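Local coordinates for arginase (RocF) (PDB 4G3H), which probably hydrolyses L-arginine to urea and L-ornithine, using two manganese ions bound in each subunit, at residues Val4-Glu9 against Arg46-Lys51; Cys73-Phe78 against Phe98-Ser103; Phe83-Ser88 against Val277-Tyr282. One frame throughout, in Å; residues are numbered along the deposited sequence.

Overall arrangement
All three contacts belong to the alpha/beta fold of arginase, whose central sheet is parallel. Contact 1 pairs strand 44-50, outermost at one end of that sheet, with strand 2-8; contact 3 pairs strand 84-87, the next in order, with strand 274-280. Their centres are about 12 Å apart, and Val4 N lies 2.9 Å from Leu85 O. Contact 2 joins the helices before and after strand 84-87, and its centre is about 14 Å from those of the others; Phe78 CZ reaches Ile86 CD1 at 3.5 Å. Contact 3 comes nearest the metal site, the side chain of Thr280 being about 5 Å from a manganese ion, against about 13 Å for that of Tyr50 in contact 1.

Contact 1 (Val4-Glu9 against Arg46-Lys51); sequences VGLEAE and RCVLYK
Five backbone hydrogen bonds join Val4-Glu9 to Arg46-Lys51 as parallel strands. The bond from Gly5 N to Arg46 O is 2.8 Å long and nearly straight (173° at the hydrogen), and it meets the carbonyl almost along its axis. Further along, Tyr50 N reaches Glu7 O at 3.1 Å, more bent and from above the carbonyl plane, before Glu9 N closes the series on Tyr50 O.

On one face Val4 CG1 meets Val48 CG2 at 3.6 Å, the two side chains crossing obliquely, while Leu6 lies alongside Val48 and points the same way. Tyr50 CG sits in the crowded position between backbone N and carbonyl carbon (chi1 71°), which turns the ring back over the opposite strand. One ring face lies over Ala8, whose CB stands 4.2 Å from the ring centroid in a CH-pi contact. Leu6 CD1 packs on Tyr50 CD2 at 3.8 Å.

Asp18 of helix 16-30 fixes this corner: its OD2 takes a hydrogen bond from Ala8 N, and its OD1 is hydrogen-bonded to Tyr50 OH. At the strand ends a water bridges Glu9 OE1 and Lys51 NZ, which are 4.2 Å apart. The end of Arg46 leads away from strand 2-8 to a salt bridge with Glu76 of helix 59-78, the helix that also packs on Val48 through Leu70. Strand 44-50 borders the central parallel sheet of the arginase alpha/beta fold, and strand 84-87 follows strand 2-8.

Contact 2 (Cys73-Phe78 against Phe98-Ser103); sequences CMKEVF and FQAFRS
Phe78 and Phe101 form a T-shaped pair, with centroids 5.0 Å apart and planes at 79°. The edge of Phe101 points into the face of Phe78: its CD1 stands over the centre of that ring, 3.8 Å from Phe78 CD1. Different first torsions bring the two rings together. Phe78 CG is anti to its carbonyl carbon, whereas Phe101 CG is anti to its backbone N. Phe101 CB adds an off-centre CH-pi contact to the same Phe78 ring, and Phe78 CD2 comes within 3.6 Å of Phe101 CA, so the ring lies against the backbone of the second helix as well.

Beside the rings, Ala100 directs its methyl toward the other helix. There Ala100 CB meets Met74 CB at 3.5 Å, tighter than usual carbon packing, and Lys75 CG at 3.8 Å. The Lys75 chain bends at chi3, which carries its ammonium end across to the next helical turn. Lys75 NZ donates a 2.8 Å hydrogen bond to Ser103 OG, and Ser103 OG also pairs with Gly166 O. This polar link lies at one margin of a contact that is otherwise apolar.

The segment axes approach to 8.3 Å at a crossing angle of -51°. Met74 and Phe78 also rest on Ile86 of strand 84-87, while Phe101 reaches Ile110 of strand 110-115. Helices 59-78 and 94-104, on either side of strand 84-87 in sequence, thus pack together against the parallel sheet, the layered helix-on-sheet arrangement of the arginase alpha/beta fold.

Contact 3 (Phe83-Ser88 against Val277-Tyr282); sequences FPLILS and VEVTEY
Strands 84-87 and 274-280 are neighbours in the central parallel sheet of the arginase alpha/beta fold, although 188 residues separate the two segments. Their local axes approach to 4.8 Å, with 21° between their directions.

Backbone hydrogen bonding is clearest in the middle. Ile86 N donates to Val277 O at 2.8 Å, almost straight (174° at the hydrogen) and nearly along the carbonyl axis. Val279 N returns a bond to Ile86 O at 2.9 Å, in the carbonyl plane. Before them, Val277 N to Pro84 O is straight but weak.

Apolar contacts gather on the face carrying Leu85, Val277 and Val279. Phe83 CG is anti to its backbone N, and the ring presents its edge to Val277: Phe83 CZ touches Val277 CG2 at 3.6 Å, in the ring plane. Leu85 CD1 lies between Val277 CG1 and Val279 CG2 at looser distances, and helix 293-309 packs on this face through Ile305 and Ile306. On the other face, Ile86 meets Met74 and Phe78 of helix 59-78.

The polar side chains of Ser88, Glu278 and Thr280 meet on the side toward the metals. The side chain of Thr280 is about 4 Å from that of the manganese ligand Asp234. Thr280 OG1 lies 3.0 Å from Ser88 OG; its single proton could go there or to Ser89 O, and either bond would be weak. Glu278 is buried, and its carboxyl group is gripped at both oxygens: Tyr230 OH pairs with OE1, and Ser88 serves OE2. Ser88 OG occupies the crowded position between its backbone N and carbonyl carbon (chi1 80°) and donates to the anti lone pair of Glu278 OE2 at a short 2.5 Å.

Contact 1 (Val4-Glu9 against Arg46-Lys51)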
loop_
_atom_site.group_PDB
_atom_site.type_symbol
_atom_site.label_atom_id
_atom_site.label_comp_id
_atom_site.label_asym_id
_atom_site.label_seq_id
_atom_site.Cartn_x
_atom_site.Cartn_y
_atom_site.Cartn_z
ATOM N N VAL A 4 10.921 0.543 6.541
ATOM C CA VAL A 4 10.287 1.788 6.962
ATOM C C VAL A 4 9.055 1.462 7.797
ATOM O O VAL A 4 8.185 0.705 7.368
ATOM C CB VAL A 4 9.854 2.649 5.745
ATOM C CG1 VAL A 4 9.246 3.959 6.231
ATOM C CG2 VAL A 4 11.054 2.924 4.833
ATOM N N GLY A 5 8.997 2.020 8.999
ATOM C CA GLY A 5 7.864 1.780 9.872
ATOM C C GLY A 5 7.134 3.081 10.159
ATOM O O GLY A 5 7.713 4.009 10.722
ATOM N N LEU A 6 5.871 3.158 9.756
ATOM C CA LEU A 6 5.067 4.359 9.984
ATOM C C LEU A 6 4.457 4.337 11.384
ATOM O O LEU A 6 4.055 3.283 11.885
ATOM C CB LEU A 6 3.943 4.456 8.948
ATOM C CG LEU A 6 4.215 4.967 7.520
ATOM C CD1 LEU A 6 3.801 6.417 7.404
ATOM C CD2 LEU A 6 5.676 4.786 7.150
ATOM N N GLU A 7 4.393 5.507 12.008
ATOM C CA GLU A 7 3.823 5.635 13.340
ATOM C C GLU A 7 3.201 7.020 13.461
ATOM O O GLU A 7 3.806 8.019 13.053
ATOM C CB GLU A 7 4.912 5.442 14.406
ATOM C CG GLU A 7 4.401 5.535 15.838
ATOM C CD GLU A 7 5.490 5.305 16.870
ATOM O OE1 GLU A 7 5.226 5.540 18.069
ATOM O OE2 GLU A 7 6.607 4.889 16.489
ATOM N N ALA A 8 1.993 7.081 14.012
ATOM C CA ALA A 8 1.308 8.359 14.161
ATOM C C ALA A 8 2.058 9.282 15.111
ATOM O O ALA A 8 2.431 8.883 16.216
ATOM C CB ALA A 8 -0.122 8.144 14.668
ATOM N N GLU A 9 2.286 10.516 14.682
ATOM C CA GLU A 9 2.968 11.471 15.543
ATOM C C GLU A 9 2.182 11.637 16.845
ATOM O O GLU A 9 2.774 11.807 17.912
ATOM C CB GLU A 9 3.108 12.831 14.851
ATOM C CG GLU A 9 3.698 13.908 15.751
ATOM C CD GLU A 9 3.840 15.252 15.057
ATOM O OE1 GLU A 9 2.829 15.773 14.536
ATOM O OE2 GLU A 9 4.965 15.794 15.039
ATOM N N ARG A 46 13.934 2.505 9.676
ATOM C CA ARG A 46 13.558 3.893 9.871
ATOM C C ARG A 46 12.108 4.124 10.298
ATOM O O ARG A 46 11.181 3.614 9.676
ATOM C CB ARG A 46 13.789 4.756 8.626
ATOM C CG ARG A 46 13.438 6.146 9.070
ATOM C CD ARG A 46 13.131 7.263 8.166
ATOM N NE ARG A 46 14.172 7.720 7.273
ATOM C CZ ARG A 46 14.334 9.000 6.957
ATOM N NH1 ARG A 46 13.548 9.922 7.496
ATOM N NH2 ARG A 46 15.213 9.349 6.033
ATOM N N CYS A 47 11.923 4.914 11.351
ATOM C CA CYS A 47 10.587 5.247 11.821
ATOM C C CYS A 47 10.187 6.542 11.134
ATOM O O CYS A 47 10.965 7.497 11.104
ATOM C CB CYS A 47 10.564 5.462 13.338
ATOM S SG CYS A 47 8.903 5.859 13.986
ATOM N N VAL A 48 8.981 6.566 10.571
ATOM C CA VAL A 48 8.474 7.746 9.885
ATOM C C VAL A 48 7.129 8.112 10.503
ATOM O O VAL A 48 6.229 7.275 10.585
ATOM C CB VAL A 48 8.296 7.484 8.367
ATOM C CG1 VAL A 48 7.637 8.691 7.697
ATOM C CG2 VAL A 48 9.650 7.211 7.732
ATOM N N LEU A 49 7.009 9.357 10.957
ATOM C CA LEU A 49 5.784 9.832 11.581
ATOM C C LEU A 49 4.775 10.324 10.553
ATOM O O LEU A 49 5.140 10.881 9.514
ATOM C CB LEU A 49 6.096 10.956 12.571
ATOM C CG LEU A 49 7.099 10.619 13.681
ATOM C CD1 LEU A 49 7.220 11.806 14.622
ATOM C CD2 LEU A 49 6.646 9.372 14.445
ATOM N N TYR A 50 3.498 10.111 10.845
ATOM C CA TYR A 50 2.444 10.544 9.943
ATOM C C TYR A 50 1.308 11.198 10.710
ATOM O O TYR A 50 1.212 11.080 11.931
ATOM C CB TYR A 50 1.918 9.355 9.123
ATOM C CG TYR A 50 1.106 8.334 9.902
ATOM C CD1 TYR A 50 -0.272 8.493 10.067
ATOM C CD2 TYR A 50 1.712 7.209 10.465
ATOM C CE1 TYR A 50 -1.034 7.552 10.776
ATOM C CE2 TYR A 50 0.959 6.257 11.183
ATOM C CZ TYR A 50 -0.411 6.439 11.327
ATOM O OH TYR A 50 -1.174 5.506 12.001
ATOM N N LYS A 51 0.453 11.894 9.973
ATOM C CA LYS A 51 -0.691 12.581 10.541
ATOM C C LYS A 51 -1.925 12.020 9.847
ATOM O O LYS A 51 -1.956 11.909 8.623
ATOM C CB LYS A 51 -0.583 14.080 10.275
ATOM C CG LYS A 51 -1.519 14.925 11.107
ATOM C CD LYS A 51 -1.346 16.392 10.781
ATOM C CE LYS A 51 -1.808 17.254 11.932
ATOM N NZ LYS A 51 -0.972 16.998 13.135
HETATM O O HOH W 1 0.175 14.707 14.044
#

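Contact 2 (Cys73-Phe78 against Phe98-Ser103)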
loop_
_atom_site.group_PDB
_atom_site.type_symbol
_atom_site.label_atom_id
_atom_site.label_comp_id
_atom_site.label_asym_id
_atom_site.label_seq_id
_atom_site.Cartn_x
_atom_site.Cartn_y
_atom_site.Cartn_z
ATOM N N CYS A 73 10.492 13.029 4.057
ATOM C CA CYS A 73 11.137 11.873 4.679
ATOM C C CYS A 73 11.109 10.653 3.764
ATOM O O CYS A 73 12.114 9.950 3.622
ATOM C CB CYS A 73 10.454 11.512 6.009
ATOM S SG CYS A 73 10.794 12.648 7.378
ATOM N N MET A 74 9.958 10.394 3.149
ATOM C CA MET A 74 9.851 9.250 2.258
ATOM C C MET A 74 10.706 9.438 1.004
ATOM O O MET A 74 11.210 8.461 0.448
ATOM C CB MET A 74 8.387 8.993 1.873
ATOM C CG MET A 74 7.512 8.475 3.017
ATOM S SD MET A 74 8.231 7.063 3.920
ATOM C CE MET A 74 8.406 5.841 2.594
ATOM N N LYS A 75 10.872 10.677 0.549
ATOM C CA LYS A 75 11.701 10.916 -0.629
ATOM C C LYS A 75 13.130 10.515 -0.290
ATOM O O LYS A 75 13.824 9.924 -1.114
ATOM C CB LYS A 75 11.666 12.386 -1.054
ATOM C CG LYS A 75 10.336 12.839 -1.618
ATOM C CD LYS A 75 10.455 14.199 -2.307
ATOM C CE LYS A 75 11.395 14.129 -3.508
ATOM N NZ LYS A 75 11.425 15.401 -4.283
ATOM N N GLU A 76 13.565 10.831 0.927
ATOM C CA GLU A 76 14.913 10.467 1.365
ATOM C C GLU A 76 15.091 8.959 1.265
ATOM O O GLU A 76 16.144 8.471 0.858
ATOM C CB GLU A 76 15.153 10.898 2.813
ATOM C CG GLU A 76 15.233 12.398 3.019
ATOM C CD GLU A 76 15.552 12.778 4.459
ATOM O OE1 GLU A 76 15.678 13.988 4.741
ATOM O OE2 GLU A 76 15.677 11.870 5.310
ATOM N N VAL A 77 14.055 8.218 1.646
ATOM C CA VAL A 77 14.111 6.763 1.580
ATOM C C VAL A 77 14.165 6.287 0.130
ATOM O O VAL A 77 15.027 5.492 -0.241
ATOM C CB VAL A 77 12.877 6.118 2.271
ATOM C CG1 VAL A 77 12.845 4.614 1.989
ATOM C CG2 VAL A 77 12.923 6.382 3.775
ATOM N N PHE A 78 13.255 6.788 -0.700
ATOM C CA PHE A 78 13.206 6.357 -2.091
ATOM C C PHE A 78 14.397 6.791 -2.940
ATOM O O PHE A 78 14.602 6.271 -4.038
ATOM C CB PHE A 78 11.900 6.818 -2.736
ATOM C CG PHE A 78 10.675 6.143 -2.176
ATOM C CD1 PHE A 78 10.638 4.757 -2.017
ATOM C CD2 PHE A 78 9.551 6.889 -1.827
ATOM C CE1 PHE A 78 9.492 4.119 -1.513
ATOM C CE2 PHE A 78 8.402 6.261 -1.325
ATOM C CZ PHE A 78 8.374 4.872 -1.168
ATOM N N PHE A 98 3.292 7.354 -1.740
ATOM C CA PHE A 98 3.341 7.228 -3.191
ATOM C C PHE A 98 3.689 8.546 -3.886
ATOM O O PHE A 98 4.380 8.543 -4.909
ATOM C CB PHE A 98 2.007 6.683 -3.718
ATOM C CG PHE A 98 2.059 6.248 -5.152
ATOM C CD1 PHE A 98 2.865 5.184 -5.539
ATOM C CD2 PHE A 98 1.313 6.916 -6.125
ATOM C CE1 PHE A 98 2.931 4.793 -6.879
ATOM C CE2 PHE A 98 1.372 6.534 -7.461
ATOM C CZ PHE A 98 2.182 5.472 -7.842
ATOM N N GLN A 99 3.214 9.665 -3.342
ATOM C CA GLN A 99 3.525 10.963 -3.928
ATOM C C GLN A 99 5.037 11.167 -3.848
ATOM O O GLN A 99 5.652 11.703 -4.775
ATOM C CB GLN A 99 2.810 12.098 -3.188
ATOM C CG GLN A 99 1.297 12.138 -3.393
ATOM C CD GLN A 99 0.896 12.169 -4.863
ATOM O OE1 GLN A 99 0.744 11.130 -5.501
ATOM N NE2 GLN A 99 0.733 13.367 -5.405
ATOM N N ALA A 100 5.635 10.736 -2.740
ATOM C CA ALA A 100 7.079 10.864 -2.571
ATOM C C ALA A 100 7.765 9.984 -3.617
ATOM O O ALA A 100 8.772 10.370 -4.214
ATOM C CB ALA A 100 7.481 10.428 -1.177
ATOM N N PHE A 101 7.197 8.801 -3.834
ATOM C CA PHE A 101 7.713 7.841 -4.801
ATOM C C PHE A 101 7.678 8.448 -6.214
ATOM O O PHE A 101 8.651 8.351 -6.967
ATOM C CB PHE A 101 6.854 6.578 -4.759
ATOM C CG PHE A 101 7.399 5.438 -5.559
ATOM C CD1 PHE A 101 8.503 4.716 -5.105
ATOM C CD2 PHE A 101 6.791 5.055 -6.751
ATOM C CE1 PHE A 101 8.991 3.627 -5.820
ATOM C CE2 PHE A 101 7.272 3.962 -7.477
ATOM C CZ PHE A 101 8.376 3.247 -7.007
ATOM N N ARG A 102 6.545 9.054 -6.564
ATOM C CA ARG A 102 6.369 9.695 -7.865
ATOM C C ARG A 102 7.335 10.872 -7.988
ATOM O O ARG A 102 7.915 11.101 -9.045
ATOM C CB ARG A 102 4.941 10.223 -8.017
ATOM C CG ARG A 102 3.855 9.173 -7.915
ATOM C CD ARG A 102 2.477 9.825 -7.868
ATOM N NE ARG A 102 2.128 10.474 -9.131
ATOM C CZ ARG A 102 1.004 11.158 -9.332
ATOM N NH1 ARG A 102 0.120 11.291 -8.349
ATOM N NH2 ARG A 102 0.758 11.699 -10.519
ATOM N N SER A 103 7.497 11.616 -6.900
ATOM C CA SER A 103 8.380 12.772 -6.884
ATOM C C SER A 103 9.825 12.389 -7.181
ATOM O O SER A 103 10.499 13.069 -7.950
ATOM C CB SER A 103 8.296 13.482 -5.531
ATOM O OG SER A 103 9.002 14.709 -5.569
#

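Contact 3 (Phe83-Ser88 against Val277-Tyr282)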
loop_
_atom_site.group_PDB
_atom_site.type_symbol
_atom_site.label_atom_id
_atom_site.label_comp_id
_atom_site.label_asym_id
_atom_site.label_seq_id
_atom_site.Cartn_x
_atom_site.Cartn_y
_atom_site.Cartn_z
ATOM N N PHE A 83 16.493 -1.493 -1.554
ATOM C CA PHE A 83 15.075 -1.822 -1.683
ATOM C C PHE A 83 14.314 -1.501 -0.400
ATOM O O PHE A 83 14.726 -1.889 0.695
ATOM C CB PHE A 83 14.893 -3.303 -2.013
ATOM C CG PHE A 83 13.509 -3.642 -2.476
ATOM C CD1 PHE A 83 13.168 -3.536 -3.820
ATOM C CD2 PHE A 83 12.525 -4.004 -1.562
ATOM C CE1 PHE A 83 11.862 -3.783 -4.247
ATOM C CE2 PHE A 83 11.217 -4.250 -1.980
ATOM C CZ PHE A 83 10.887 -4.138 -3.320
ATOM N N PRO A 84 13.185 -0.788 -0.517
ATOM C CA PRO A 84 12.420 -0.448 0.681
ATOM C C PRO A 84 11.177 -1.295 0.961
ATOM O O PRO A 84 10.330 -1.505 0.084
ATOM C CB PRO A 84 12.056 1.004 0.428
ATOM C CG PRO A 84 11.697 0.959 -1.045
ATOM C CD PRO A 84 12.780 0.064 -1.653
ATOM N N LEU A 85 11.079 -1.789 2.188
ATOM C CA LEU A 85 9.908 -2.548 2.613
ATOM C C LEU A 85 9.196 -1.563 3.536
ATOM O O LEU A 85 9.736 -1.166 4.569
ATOM C CB LEU A 85 10.308 -3.809 3.378
ATOM C CG LEU A 85 9.118 -4.545 3.998
ATOM C CD1 LEU A 85 8.064 -4.835 2.943
ATOM C CD2 LEU A 85 9.603 -5.822 4.644
ATOM N N ILE A 86 7.987 -1.168 3.161
ATOM C CA ILE A 86 7.246 -0.175 3.928
ATOM C C ILE A 86 6.003 -0.664 4.676
ATOM O O ILE A 86 5.024 -1.084 4.063
ATOM C CB ILE A 86 6.814 0.982 3.000
ATOM C CG1 ILE A 86 8.030 1.500 2.229
ATOM C CG2 ILE A 86 6.180 2.103 3.815
ATOM C CD1 ILE A 86 7.669 2.255 0.986
ATOM N N LEU A 87 6.055 -0.608 5.915
ATOM C CA LEU A 87 4.970 -0.768 6.773
ATOM C C LEU A 87 4.218 0.489 7.099
ATOM O O LEU A 87 4.477 1.075 7.940
ATOM C CB LEU A 87 5.256 -1.681 7.945
ATOM C CG LEU A 87 6.260 -2.770 7.850
ATOM C CD1 LEU A 87 6.779 -3.254 8.882
ATOM C CD2 LEU A 87 5.764 -3.756 7.232
ATOM N N SER A 88 3.247 0.719 6.317
ATOM C CA SER A 88 2.418 1.832 6.232
ATOM C C SER A 88 1.428 2.185 7.333
ATOM O O SER A 88 1.004 3.109 7.348
ATOM C CB SER A 88 1.910 2.056 4.863
ATOM O OG SER A 88 0.945 1.350 4.534
ATOM N N VAL A 277 7.746 -2.102 -1.930
ATOM C CA VAL A 277 6.634 -2.915 -1.474
ATOM C C VAL A 277 6.107 -2.355 -0.160
ATOM O O VAL A 277 6.869 -2.084 0.779
ATOM C CB VAL A 277 7.020 -4.385 -1.266
ATOM C CG1 VAL A 277 5.815 -5.145 -0.738
ATOM C CG2 VAL A 277 7.495 -5.006 -2.590
ATOM N N GLU A 278 4.792 -2.176 -0.115
ATOM C CA GLU A 278 4.103 -1.659 1.051
ATOM C C GLU A 278 3.135 -2.732 1.556
ATOM O O GLU A 278 2.343 -3.272 0.775
ATOM C CB GLU A 278 3.309 -0.405 0.657
ATOM C CG GLU A 278 2.504 0.240 1.780
ATOM C CD GLU A 278 1.362 1.107 1.259
ATOM O OE1 GLU A 278 1.393 1.505 0.075
ATOM O OE2 GLU A 278 0.431 1.399 2.037
ATOM N N VAL A 279 3.210 -3.059 2.844
ATOM C CA VAL A 279 2.294 -4.043 3.432
ATOM C C VAL A 279 1.604 -3.263 4.533
ATOM O O VAL A 279 2.257 -2.654 5.377
ATOM C CB VAL A 279 3.031 -5.280 4.003
ATOM C CG1 VAL A 279 2.014 -6.263 4.586
ATOM C CG2 VAL A 279 3.824 -5.969 2.902
ATOM N N THR A 280 0.279 -3.276 4.527
ATOM C CA THR A 280 -0.463 -2.462 5.475
ATOM C C THR A 280 -1.716 -3.109 6.056
ATOM O O THR A 280 -2.123 -4.196 5.651
ATOM C CB THR A 280 -0.870 -1.148 4.769
ATOM O OG1 THR A 280 -1.331 -0.188 5.723
ATOM C CG2 THR A 280 -1.981 -1.434 3.754
ATOM N N GLU A 281 -2.320 -2.409 7.012
ATOM C CA GLU A 281 -3.546 -2.842 7.672
ATOM C C GLU A 281 -3.431 -4.102 8.520
ATOM O O GLU A 281 -4.282 -4.995 8.457
ATOM C CB GLU A 281 -4.670 -3.008 6.641
ATOM C CG GLU A 281 -5.090 -1.708 5.936
ATOM C CD GLU A 281 -5.667 -0.658 6.887
ATOM O OE1 GLU A 281 -6.134 -1.025 7.983
ATOM O OE2 GLU A 281 -5.667 0.538 6.532
ATOM N N TYR A 282 -2.362 -4.191 9.298
ATOM C CA TYR A 282 -2.214 -5.311 10.207
ATOM C C TYR A 282 -2.630 -4.744 11.555
ATOM O O TYR A 282 -1.940 -3.895 12.107
ATOM C CB TYR A 282 -0.770 -5.800 10.278
ATOM C CG TYR A 282 -0.561 -6.811 11.377
ATOM C CD1 TYR A 282 -1.391 -7.925 11.486
ATOM C CD2 TYR A 282 0.441 -6.644 12.323
ATOM C CE1 TYR A 282 -1.235 -8.845 12.512
ATOM C CE2 TYR A 282 0.611 -7.560 13.359
ATOM C CZ TYR A 282 -0.235 -8.658 13.446
ATOM O OH TYR A 282 -0.091 -9.566 14.468
#